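Local coordinates for putative kinase (Chloroflexus aurantiacus, PDB 2RHM), which is of unknown function but has the P-loop nucleoside triphosphate hydrolase fold and is probably a nucleotide-dependent kinase, at residues B[106-111]-B[160-165]. Sequence-based numbering, arbitrary orientation.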
loop_
_atom_site.group_PDB
_atom_site.type_symbol
_atom_site.label_atom_id
_atom_site.label_comp_id
_atom_site.label_asym_id
_atom_site.label_seq_id
_atom_site.Cartn_x
_atom_site.Cartn_y
_atom_site.Cartn_z
ATOM N N PRO B 106 -17.448 -7.835 -3.640
ATOM C CA PRO B 106 -17.622 -6.431 -3.255
ATOM C C PRO B 106 -18.745 -6.144 -2.267
ATOM O O PRO B 106 -19.824 -6.758 -2.333
ATOM C CB PRO B 106 -17.932 -5.746 -4.584
ATOM C CG PRO B 106 -18.697 -6.785 -5.334
ATOM C CD PRO B 106 -18.063 -8.118 -4.955
ATOM N N ILE B 107 -18.465 -5.215 -1.355
ATOM C CA ILE B 107 -19.447 -4.668 -0.431
ATOM C C ILE B 107 -19.205 -3.165 -0.512
ATOM O O ILE B 107 -18.071 -2.732 -0.385
ATOM C CB ILE B 107 -19.228 -5.145 1.000
ATOM C CG1 ILE B 107 -19.361 -6.678 1.081
ATOM C CG2 ILE B 107 -20.255 -4.461 1.936
ATOM C CD1 ILE B 107 -18.951 -7.249 2.429
ATOM N N GLN B 108 -20.243 -2.371 -0.737
ATOM C CA GLN B 108 -20.054 -0.949 -0.982
ATOM C C GLN B 108 -20.867 -0.071 -0.045
ATOM O O GLN B 108 -22.045 -0.352 0.226
ATOM C CB GLN B 108 -20.376 -0.598 -2.448
ATOM C CG GLN B 108 -19.985 0.827 -2.843
ATOM C CD GLN B 108 -20.112 1.121 -4.352
ATOM O OE1 GLN B 108 -19.747 2.209 -4.798
ATOM N NE2 GLN B 108 -20.614 0.156 -5.130
ATOM N N ILE B 109 -20.189 0.917 0.521
ATOM C CA ILE B 109 -20.820 1.944 1.363
ATOM C C ILE B 109 -20.589 3.307 0.723
ATOM O O ILE B 109 -19.441 3.701 0.434
ATOM C CB ILE B 109 -20.283 1.947 2.798
ATOM C CG1 ILE B 109 -20.438 0.569 3.422
ATOM C CG2 ILE B 109 -21.029 2.985 3.638
ATOM C CD1 ILE B 109 -19.911 0.471 4.774
ATOM N N ARG B 110 -21.689 4.001 0.454
ATOM C CA ARG B 110 -21.646 5.312 -0.147
ATOM C C ARG B 110 -22.067 6.340 0.892
ATOM O O ARG B 110 -23.123 6.223 1.498
ATOM C CB ARG B 110 -22.554 5.421 -1.367
ATOM C CG ARG B 110 -22.632 6.857 -1.846
ATOM C CD ARG B 110 -23.552 7.050 -2.991
ATOM N NE ARG B 110 -24.935 6.698 -2.680
ATOM C CZ ARG B 110 -25.963 7.031 -3.446
ATOM N NH1 ARG B 110 -25.767 7.737 -4.544
ATOM N NH2 ARG B 110 -27.197 6.677 -3.108
ATOM N N CYS B 111 -21.212 7.331 1.117
ATOM C CA CYS B 111 -21.532 8.397 2.044
ATOM C C CYS B 111 -22.063 9.585 1.287
ATOM O O CYS B 111 -21.584 9.877 0.206
ATOM C CB CYS B 111 -20.287 8.814 2.813
ATOM S SG CYS B 111 -19.595 7.478 3.771
ATOM N N GLY B 160 -23.262 -6.718 -5.799
ATOM C CA GLY B 160 -23.085 -6.822 -4.378
ATOM C C GLY B 160 -23.855 -5.753 -3.651
ATOM O O GLY B 160 -24.437 -4.854 -4.255
ATOM N N PRO B 161 -23.874 -5.863 -2.336
ATOM C CA PRO B 161 -24.654 -4.961 -1.512
ATOM C C PRO B 161 -24.118 -3.536 -1.509
ATOM O O PRO B 161 -22.919 -3.315 -1.686
ATOM C CB PRO B 161 -24.552 -5.580 -0.111
ATOM C CG PRO B 161 -23.456 -6.494 -0.140
ATOM C CD PRO B 161 -23.187 -6.898 -1.548
ATOM N N LEU B 162 -25.039 -2.590 -1.341
ATOM C CA LEU B 162 -24.718 -1.175 -1.241
ATOM C C LEU B 162 -25.496 -0.566 -0.076
ATOM O O LEU B 162 -26.709 -0.775 0.046
ATOM C CB LEU B 162 -25.081 -0.439 -2.539
ATOM C CG LEU B 162 -25.013 1.091 -2.547
ATOM C CD1 LEU B 162 -23.574 1.597 -2.425
ATOM C CD2 LEU B 162 -25.658 1.660 -3.801
ATOM N N LEU B 163 -24.796 0.159 0.779
ATOM C CA LEU B 163 -25.424 0.900 1.875
ATOM C C LEU B 163 -25.118 2.342 1.639
ATOM O O LEU B 163 -23.963 2.670 1.431
ATOM C CB LEU B 163 -24.806 0.503 3.211
ATOM C CG LEU B 163 -25.304 1.268 4.456
ATOM C CD1 LEU B 163 -26.734 0.919 4.693
ATOM C CD2 LEU B 163 -24.438 0.932 5.666
ATOM N N THR B 164 -26.126 3.208 1.701
ATOM C CA THR B 164 -25.896 4.657 1.664
ATOM C C THR B 164 -26.090 5.241 3.042
ATOM O O THR B 164 -27.113 4.996 3.705
ATOM C CB THR B 164 -26.777 5.379 0.662
ATOM O OG1 THR B 164 -26.413 4.959 -0.649
ATOM C CG2 THR B 164 -26.599 6.894 0.770
ATOM N N VAL B 165 -25.081 5.985 3.472
ATOM C CA VAL B 165 -25.048 6.602 4.784
ATOM C C VAL B 165 -25.053 8.137 4.653
ATOM O O VAL B 165 -24.106 8.757 4.154
ATOM C CB VAL B 165 -23.837 6.090 5.588
ATOM C CG1 VAL B 165 -23.762 6.788 6.944
ATOM C CG2 VAL B 165 -23.931 4.569 5.749
HETATM O O HOH W 1 -21.751 -2.779 -4.387
#
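R110 and T164 run alongside each other from neighbouring strands, both leaving the same face of the sheet, and the guanidinium turns its edge to the threonine hydroxyl. R110 NE and R110 NH2 both donate to T164 OG1, each at 3.1 Å, and the oxygen sits only 5° out of the guanidinium plane. The arginine chain runs extended to CD and then bends (chi3 61°), bringing NE round to the hydroxyl; NH1 goes to the carbonyl of I153. An alanine in place of R110 would probably leave T164 OG1 without its two donors and the I153 carbonyl without this partner.

On the same face Q108 runs alongside L162, whose CD1 rests 3.7 Å from Q108 CG. The glutamine amide reaches past it: OE1 accepts from L156 N, while NE2 donates to a water that also lies within hydrogen-bonding distance of P161 O. The backbones pair as parallel strands, 105-112 beside the edge strand 162-166 in the five-stranded sheet of a P-loop NTPase fold, order 2-3-1-4-5. Q108 and R110 use both N and O in the ladder, from Q108 N to P161 O (3.0 Å) through to R110 O, which takes V165 N at 2.8 Å.

On the opposite face of the sheet, I109 CG2 meets V165 CG2 at 3.9 Å, the two side chains crossing obliquely, and I109 also packs on L21 and L25 of helix 18-29 and V182 of helix 175-187.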